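Local coordinates for protein Ser-thr phosphatase MSPP (Mycobacterium smegmatis, PDB 2JFR) that probably removes phosphate groups from phosphoserine and phosphothreonine residues of other proteins, as a metal-dependent phosphatase of the PPM (PP2C) family, at residues S7-A11 / P206-R211; T12-R18 / G221-T227; V87-L92 / L156-I162. All blocks are in the same frame, centred on the assembly; numbering follows the deposited sequence. Where two conformers were deposited one is given.

Contact 1: S7-A11 / P206-R211; sequences SAATA and PQVAVR
Val210 is the side chain on which strand 7-11 rests most heavily. Its CB faces the methyl of Ala11, with Val210 CB and Ala11 CB 3.7 Å apart, while its two methyls spread over the strand backbone: CG1 lies 3.6 Å from Ala9 O and CG2 lies 3.6 Å from Thr10 O. The torsion of Val210 (chi1 -66°) sets CG1 beside its own backbone N and CG2 between that N and the carbonyl carbon, and in this setting both branches reach the strand. One turn earlier in the helix, Ala9 CB drops onto the backbone of Pro206, 3.5 Å from Pro206 O, and also meets the CG of Gln207. The axes of segments 7-11 and 206-211 run 22° apart in direction and approach to 7.2 Å. Beside it in the sheet, strand 226-233 pairs with strand 5-13 and brings Val228 and Val230 against Val210. Thr10 packs instead on Cys25 and Ala27 of the second sheet, so helix 206-219 lies on the outer face, as in the PP2C sandwich with its flanking helices. No hydrogen bond joins helix to strand; small methyls set against backbone allow the close approach, and cohesion comes from van der Waals contact.

Contact 2: T12-R18 / G221-T227; sequences TDQGPVR and GGSDNTT. With MN (manganese (II) ion), chain C.
Arg18 reaches over the 221-227 segment. CB and CG pass the amide nitrogen of Asn225, with Arg18 CB 3.5 Å from Asn225 ND2, and CD runs by the carbonyl of Ser223. A bend at chi2 (-53°) turns the chain so that NE donates to a lone pair of that carbonyl, slightly tilted from the guanidinium plane, Arg18 NE to Ser223 O being 3.0 Å. The guanidinium then stacks on the carboxylate of Asp224, planes 12° apart: Asp224 OD1 sits over its centre, 3.2 Å from Arg18 CZ. This salt bridge is one of charge alone, for no N-H points at the oxygen. The other oxygen, Asp224 OD2, binds manganese at 2.1 Å, so Arg18, in the second shell, probably helps to position this metal ligand. Asn225 ND2 donates in its own amide plane to Gln14 O at 2.9 Å. Backbone pairing between Asp13 and Thr226 and a 2.7 Å approach of Thr12 OG1 to Thr227 OG1 complete the join. Strands 5-13 and 226-233 thus meet antiparallel at the metal end of their sheet, where Asp36 and Asp186 share the manganese, while Val214 of helix 206-219 covers Asp13 and Thr226.

Contact 3: V87-L92 / L156-I162; sequences VSGTTL and LTRALGI
Thr90 and Leu160 form a single antiparallel hydrogen-bonded pair, Thr90 N to Leu160 O at 3.0 Å and Leu160 N to Thr90 O at 2.8 Å. Their side chains run alongside each other in the same direction, so that the methyl branch of Thr90 meets one leucine branch, CG2 to Leu160 CD2 at 3.7 Å. Thr90 places CG2 there by setting its hydroxyl opposite the backbone N (chi1 -172°), and OG1 donates to a lone pair of Thr91 O. The second leucine branch, CD1, comes obliquely against Leu92, 3.9 Å from Leu92 CD2. Thus a loop without regular structure, 156-162, docks on strand 89-96, a central strand of one antiparallel sheet of the PP2C fold, and Leu160 packs on Ala49 of helix 42-59 and Val77 of helix 63-81. Towards the other end Ile162 CG2 lies 3.7 Å from Val87 CG1 and passes near Gly89, which has no side chain in the way. A water lies 2.8 Å from both Ser88 O and Gly161 O, linking the two carbonyls beyond the bridge. Thr91 sends CG2 towards Leu156 CD1, 4.2 Å away, while its OG1 bonds Ser113 OG and the backbone N of metal-binding Asp36.

In the fold
Contacts 1 and 2 share strand 5-13 and touch through Ala11 O and the CG2 of Thr227. Both are partly buried, yet their chemistry diverges along the strand: alanine methyls meet helix 206-219 in contact 1, whereas in contact 2, at the manganese site, charge, hydrogen bonds and ordered water take over. Contact 3 belongs to the other sheet and is the most buried, combining a short backbone bridge with aliphatic packing. Its centre lies about 19 Å from that of contact 2 and about 26 Å from that of contact 1, across the chain's centre from the latter. Contacts 2 and 3 nevertheless converge on the metal centre, one supplying Asp224, the other bonding the backbone of Asp36.

Contact 1: S7-A11 / P206-R211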
loop_
_atom_site.group_PDB
_atom_site.type_symbol
_atom_site.label_atom_id
_atom_site.label_comp_id
_atom_site.label_asym_id
_atom_site.label_seq_id
_atom_site.Cartn_x
_atom_site.Cartn_y
_atom_site.Cartn_z
ATOM N N SER A 7 5.708 -17.179 1.698
ATOM C CA SER A 7 6.663 -16.296 2.307
ATOM C C SER A 7 6.298 -14.868 1.874
ATOM O O SER A 7 5.403 -14.630 1.078
ATOM C CB SER A 7 8.084 -16.624 1.939
ATOM O OG SER A 7 8.364 -16.156 0.640
ATOM N N ALA A 8 6.960 -13.964 2.525
ATOM C CA ALA A 8 6.733 -12.547 2.305
ATOM C C ALA A 8 8.023 -11.811 2.511
ATOM O O ALA A 8 8.949 -12.295 3.184
ATOM C CB ALA A 8 5.671 -11.999 3.219
ATOM N N ALA A 9 8.147 -10.642 1.934
ATOM C CA ALA A 9 9.327 -9.810 2.062
ATOM C C ALA A 9 8.909 -8.348 1.977
ATOM O O ALA A 9 7.909 -8.031 1.355
ATOM C CB ALA A 9 10.369 -10.114 0.985
ATOM N N THR A 10 9.754 -7.494 2.539
ATOM C CA THR A 10 9.500 -6.055 2.455
ATOM C C THR A 10 10.803 -5.333 2.145
ATOM O O THR A 10 11.897 -5.794 2.500
ATOM C CB THR A 10 8.933 -5.472 3.724
ATOM O OG1 THR A 10 9.898 -5.370 4.771
ATOM C CG2 THR A 10 7.760 -6.303 4.274
ATOM N N ALA A 11 10.670 -4.155 1.557
ATOM C CA ALA A 11 11.817 -3.252 1.394
ATOM C C ALA A 11 11.277 -1.829 1.380
ATOM O O ALA A 11 10.169 -1.567 0.911
ATOM C CB ALA A 11 12.615 -3.506 0.140
ATOM N N PRO A 206 11.203 -13.762 -3.363
ATOM C CA PRO A 206 10.587 -12.471 -2.924
ATOM C C PRO A 206 11.553 -11.523 -2.256
ATOM O O PRO A 206 11.371 -10.302 -2.361
ATOM C CB PRO A 206 9.523 -12.902 -1.938
ATOM C CG PRO A 206 9.856 -14.299 -1.625
ATOM C CD PRO A 206 10.591 -14.948 -2.716
ATOM N N GLN A 207 12.593 -12.005 -1.553
ATOM C CA GLN A 207 13.546 -11.048 -0.989
ATOM C C GLN A 207 14.391 -10.388 -2.056
ATOM O O GLN A 207 14.771 -9.249 -1.892
ATOM C CB GLN A 207 14.447 -11.784 0.032
ATOM C CG GLN A 207 13.646 -12.321 1.222
ATOM C CD GLN A 207 14.511 -13.136 2.154
ATOM O OE1 GLN A 207 14.927 -12.678 3.229
ATOM N NE2 GLN A 207 14.797 -14.386 1.764
ATOM N N VAL A 208 14.659 -11.068 -3.173
ATOM C CA VAL A 208 15.277 -10.438 -4.312
ATOM C C VAL A 208 14.303 -9.458 -4.975
ATOM O O VAL A 208 14.670 -8.356 -5.356
ATOM C CB VAL A 208 15.785 -11.505 -5.294
ATOM C CG1 VAL A 208 16.273 -10.838 -6.570
ATOM C CG2 VAL A 208 16.922 -12.267 -4.599
ATOM N N ALA A 209 13.052 -9.878 -5.140
ATOM C CA ALA A 209 12.051 -9.032 -5.762
ATOM C C ALA A 209 11.970 -7.682 -5.076
ATOM O O ALA A 209 11.961 -6.648 -5.743
ATOM C CB ALA A 209 10.647 -9.663 -5.794
ATOM N N VAL A 210 11.877 -7.646 -3.761
ATOM C CA VAL A 210 11.699 -6.363 -3.082
ATOM C C VAL A 210 12.930 -5.494 -3.246
ATOM O O VAL A 210 12.798 -4.266 -3.423
ATOM C CB VAL A 210 11.270 -6.485 -1.630
ATOM C CG1 VAL A 210 9.877 -7.095 -1.503
ATOM C CG2 VAL A 210 12.269 -7.266 -0.753
ATOM N N ARG A 211 14.114 -6.086 -3.188
ATOM C CA ARG A 211 15.331 -5.283 -3.389
ATOM C C ARG A 211 15.390 -4.764 -4.808
ATOM O O ARG A 211 15.739 -3.598 -5.027
ATOM C CB ARG A 211 16.526 -6.139 -3.048
ATOM C CG ARG A 211 16.709 -6.307 -1.555
ATOM C CD ARG A 211 17.854 -7.261 -1.263
ATOM N NE ARG A 211 17.798 -7.756 0.087
ATOM C CZ ARG A 211 18.055 -8.998 0.472
ATOM N NH1 ARG A 211 18.393 -9.988 -0.349
ATOM N NH2 ARG A 211 17.946 -9.197 1.769
#

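Contact 2: T12-R18 / G221-T227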
loop_
_atom_site.group_PDB
_atom_site.type_symbol
_atom_site.label_atom_id
_atom_site.label_comp_id
_atom_site.label_asym_id
_atom_site.label_seq_id
_atom_site.Cartn_x
_atom_site.Cartn_y
_atom_site.Cartn_z
ATOM N N THR A 12 12.113 -0.921 1.841
ATOM C CA THR A 12 11.779 0.480 1.763
ATOM C C THR A 12 13.025 1.228 1.432
ATOM O O THR A 12 14.125 0.920 1.869
ATOM C CB THR A 12 11.128 0.916 3.113
ATOM O OG1 THR A 12 10.609 2.287 3.025
ATOM C CG2 THR A 12 12.102 0.912 4.305
ATOM N N ASP A 13 12.878 2.298 0.682
ATOM C CA ASP A 13 13.971 3.092 0.123
ATOM C C ASP A 13 13.587 4.576 0.246
ATOM O O ASP A 13 12.569 4.993 -0.325
ATOM C CB ASP A 13 14.264 2.774 -1.328
ATOM C CG ASP A 13 15.422 3.614 -1.792
ATOM O OD1 ASP A 13 16.244 4.002 -0.907
ATOM O OD2 ASP A 13 15.453 4.000 -2.975
ATOM N N GLN A 14 14.370 5.371 0.954
ATOM C CA GLN A 14 14.102 6.786 1.025
ATOM C C GLN A 14 14.243 7.454 -0.330
ATOM O O GLN A 14 13.482 8.385 -0.660
ATOM C CB GLN A 14 15.047 7.432 2.029
ATOM C CG GLN A 14 14.833 8.905 2.230
ATOM C CD GLN A 14 15.674 9.454 3.339
ATOM O OE1 GLN A 14 16.177 8.765 4.213
ATOM N NE2 GLN A 14 15.863 10.755 3.311
ATOM N N GLY A 15 15.224 7.046 -1.093
ATOM C CA GLY A 15 15.624 7.669 -2.322
ATOM C C GLY A 15 16.488 8.855 -2.058
ATOM O O GLY A 15 16.705 9.285 -0.916
ATOM N N PRO A 16 17.061 9.417 -3.127
ATOM C CA PRO A 16 18.046 10.503 -3.026
ATOM C C PRO A 16 17.457 11.877 -3.039
ATOM O O PRO A 16 18.259 12.838 -2.939
ATOM C CB PRO A 16 18.880 10.256 -4.290
ATOM C CG PRO A 16 17.823 9.827 -5.300
ATOM C CD PRO A 16 17.020 8.851 -4.492
ATOM N N VAL A 17 16.152 12.033 -3.092
ATOM C CA VAL A 17 15.509 13.337 -3.215
ATOM C C VAL A 17 14.842 13.742 -1.936
ATOM O O VAL A 17 15.086 14.817 -1.381
ATOM C CB VAL A 17 14.517 13.382 -4.415
ATOM C CG1 VAL A 17 13.828 14.707 -4.485
ATOM C CG2 VAL A 17 15.224 13.031 -5.729
ATOM N N ARG A 18 13.940 12.911 -1.436
ATOM C CA ARG A 18 13.182 13.230 -0.239
ATOM C C ARG A 18 14.073 13.314 0.991
ATOM O O ARG A 18 14.966 12.505 1.168
ATOM C CB ARG A 18 12.127 12.142 0.012
ATOM C CG ARG A 18 11.078 12.015 -1.079
ATOM C CD ARG A 18 10.390 13.319 -1.423
ATOM N NE ARG A 18 9.403 13.104 -2.492
ATOM C CZ ARG A 18 8.108 12.956 -2.303
ATOM N NH1 ARG A 18 7.572 12.967 -1.089
ATOM N NH2 ARG A 18 7.332 12.782 -3.391
ATOM N N GLY A 221 15.441 7.534 -10.723
ATOM C CA GLY A 221 15.515 8.871 -10.201
ATOM C C GLY A 221 15.178 8.954 -8.735
ATOM O O GLY A 221 15.574 9.892 -8.046
ATOM N N GLY A 222 14.425 7.994 -8.220
ATOM C CA GLY A 222 14.160 7.966 -6.792
ATOM C C GLY A 222 13.503 9.237 -6.309
ATOM O O GLY A 222 13.761 9.677 -5.182
ATOM N N SER A 223 12.569 9.812 -7.084
ATOM C CA SER A 223 11.956 11.076 -6.717
ATOM C C SER A 223 11.129 10.985 -5.448
ATOM O O SER A 223 10.906 12.013 -4.818
ATOM C CB SER A 223 11.095 11.627 -7.847
ATOM O OG SER A 223 10.051 10.768 -8.187
ATOM N N ASP A 224 10.635 9.805 -5.120
ATOM C CA ASP A 224 9.847 9.585 -3.927
ATOM C C ASP A 224 10.444 8.427 -3.151
ATOM O O ASP A 224 11.241 7.657 -3.654
ATOM C CB ASP A 224 8.371 9.336 -4.254
ATOM C CG ASP A 224 7.390 9.418 -3.133
ATOM O OD1 ASP A 224 7.779 9.836 -1.999
ATOM O OD2 ASP A 224 6.158 9.132 -3.397
ATOM N N ASN A 225 10.025 8.325 -1.901
ATOM C CA ASN A 225 10.171 7.096 -1.150
ATOM C C ASN A 225 9.455 5.950 -1.865
ATOM O O ASN A 225 8.366 6.176 -2.396
ATOM C CB ASN A 225 9.504 7.275 0.215
ATOM C CG ASN A 225 9.879 8.503 1.003
ATOM O OD1 ASN A 225 9.035 9.032 1.734
ATOM N ND2 ASN A 225 11.104 8.976 0.934
ATOM N N THR A 226 10.060 4.776 -1.867
ATOM C CA THR A 226 9.418 3.578 -2.414
ATOM C C THR A 226 9.437 2.493 -1.380
ATOM O O THR A 226 10.500 2.179 -0.834
ATOM C CB THR A 226 10.154 3.117 -3.716
ATOM O OG1 THR A 226 10.046 4.150 -4.689
ATOM C CG2 THR A 226 9.509 1.861 -4.273
ATOM N N THR A 227 8.301 1.888 -1.144
ATOM C CA THR A 227 8.149 0.800 -0.175
ATOM C C THR A 227 7.310 -0.269 -0.803
ATOM O O THR A 227 6.276 0.023 -1.396
ATOM C CB THR A 227 7.517 1.353 1.098
ATOM O OG1 THR A 227 8.360 2.388 1.589
ATOM C CG2 THR A 227 7.354 0.296 2.186
HETATM MN MN MN C . 4.630 8.578 -2.040
HETATM O O HOH W 1 13.711 10.345 -2.572
HETATM O O HOH W 2 8.806 11.852 1.619
HETATM O O HOH W 3 5.538 10.032 -0.635
HETATM O O HOH W 4 5.956 7.097 -1.325
HETATM O O HOH W 5 3.375 10.158 -2.425
#

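Contact 3: V87-L92 / L156-I162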
loop_
_atom_site.group_PDB
_atom_site.type_symbol
_atom_site.label_atom_id
_atom_site.label_comp_id
_atom_site.label_asym_id
_atom_site.label_seq_id
_atom_site.Cartn_x
_atom_site.Cartn_y
_atom_site.Cartn_z
ATOM N N VAL A 87 -1.650 20.271 7.234
ATOM C CA VAL A 87 -2.194 18.957 7.248
ATOM C C VAL A 87 -1.085 17.903 6.973
ATOM O O VAL A 87 -0.360 18.004 5.983
ATOM C CB VAL A 87 -3.325 18.809 6.212
ATOM C CG1 VAL A 87 -3.864 17.394 6.153
ATOM C CG2 VAL A 87 -4.462 19.813 6.562
ATOM N N SER A 88 -0.997 16.913 7.850
ATOM C CA SER A 88 -0.242 15.681 7.640
ATOM C C SER A 88 -1.220 14.511 7.766
ATOM O O SER A 88 -2.212 14.553 8.472
ATOM C CB SER A 88 0.879 15.521 8.631
ATOM O OG SER A 88 1.861 16.553 8.446
ATOM N N GLY A 89 -0.895 13.441 7.068
ATOM C CA GLY A 89 -1.744 12.254 7.104
ATOM C C GLY A 89 -1.014 11.160 6.383
ATOM O O GLY A 89 0.197 11.221 6.125
ATOM N N THR A 90 -1.757 10.094 6.023
ATOM C CA THR A 90 -1.130 8.960 5.371
ATOM C C THR A 90 -2.128 8.205 4.541
ATOM O O THR A 90 -3.307 8.170 4.825
ATOM C CB THR A 90 -0.479 8.022 6.432
ATOM O OG1 THR A 90 0.295 7.010 5.791
ATOM C CG2 THR A 90 -1.468 7.435 7.396
ATOM N N THR A 91 -1.609 7.551 3.517
ATOM C CA THR A 91 -2.339 6.468 2.874
ATOM C C THR A 91 -2.285 5.248 3.758
ATOM O O THR A 91 -1.429 5.133 4.665
ATOM C CB THR A 91 -1.796 6.146 1.501
ATOM O OG1 THR A 91 -0.583 5.424 1.708
ATOM C CG2 THR A 91 -1.573 7.346 0.626
ATOM N N LEU A 92 -3.121 4.257 3.458
ATOM C CA LEU A 92 -2.982 2.952 4.060
ATOM C C LEU A 92 -3.588 1.941 3.131
ATOM O O LEU A 92 -4.746 2.079 2.726
ATOM C CB LEU A 92 -3.697 2.903 5.399
ATOM C CG LEU A 92 -3.668 1.508 6.105
ATOM C CD1 LEU A 92 -2.271 1.098 6.436
ATOM C CD2 LEU A 92 -4.561 1.531 7.357
ATOM N N LEU A 156 -4.313 13.757 -3.189
ATOM C CA LEU A 156 -5.178 12.729 -2.663
ATOM C C LEU A 156 -6.595 13.213 -2.498
ATOM O O LEU A 156 -6.844 14.356 -2.117
ATOM C CB LEU A 156 -4.678 12.251 -1.314
ATOM C CG LEU A 156 -3.300 11.551 -1.324
ATOM C CD1 LEU A 156 -2.861 11.282 0.071
ATOM C CD2 LEU A 156 -3.347 10.263 -2.147
ATOM N N THR A 157 -7.562 12.315 -2.678
ATOM C CA THR A 157 -8.952 12.585 -2.405
ATOM C C THR A 157 -9.447 11.897 -1.150
ATOM O O THR A 157 -10.521 12.245 -0.651
ATOM C CB THR A 157 -9.840 12.199 -3.587
ATOM O OG1 THR A 157 -9.609 10.815 -3.848
ATOM C CG2 THR A 157 -9.554 13.065 -4.787
ATOM N N ARG A 158 -8.682 10.947 -0.586
ATOM C CA ARG A 158 -8.989 10.319 0.664
ATOM C C ARG A 158 -7.652 10.036 1.350
ATOM O O ARG A 158 -6.685 9.708 0.681
ATOM C CB ARG A 158 -9.741 8.999 0.598
ATOM C CG ARG A 158 -11.008 8.981 -0.204
ATOM C CD ARG A 158 -11.737 7.652 -0.096
ATOM N NE ARG A 158 -12.441 7.222 -1.236
ATOM C CZ ARG A 158 -12.918 6.020 -1.517
ATOM N NH1 ARG A 158 -12.823 5.080 -0.570
ATOM N NH2 ARG A 158 -13.512 5.789 -2.678
ATOM N N ALA A 159 -7.640 10.183 2.670
ATOM C CA ALA A 159 -6.433 9.942 3.446
ATOM C C ALA A 159 -6.817 9.623 4.845
ATOM O O ALA A 159 -7.874 10.031 5.337
ATOM C CB ALA A 159 -5.506 11.134 3.398
ATOM N N LEU A 160 -5.934 8.916 5.536
ATOM C CA LEU A 160 -6.074 8.584 6.920
ATOM C C LEU A 160 -5.405 9.619 7.785
ATOM O O LEU A 160 -4.316 10.109 7.514
ATOM C CB LEU A 160 -5.514 7.170 7.101
ATOM C CG LEU A 160 -5.705 6.526 8.458
ATOM C CD1 LEU A 160 -5.841 5.029 8.372
ATOM C CD2 LEU A 160 -4.556 6.914 9.403
ATOM N N GLY A 161 -6.097 9.950 8.885
ATOM C CA GLY A 161 -5.555 10.808 9.879
ATOM C C GLY A 161 -5.843 12.283 9.741
ATOM O O GLY A 161 -5.356 13.068 10.550
ATOM N N ILE A 162 -6.687 12.676 8.748
ATOM C CA ILE A 162 -6.963 14.095 8.462
ATOM C C ILE A 162 -8.285 14.531 9.009
ATOM O O ILE A 162 -8.558 15.769 8.988
ATOM C CB ILE A 162 -6.813 14.420 6.960
ATOM C CG1 ILE A 162 -7.910 13.783 6.099
ATOM C CG2 ILE A 162 -5.419 14.083 6.486
ATOM C CD1 ILE A 162 -7.988 14.345 4.722
HETATM O O HOH W 6 -3.982 15.492 10.490
#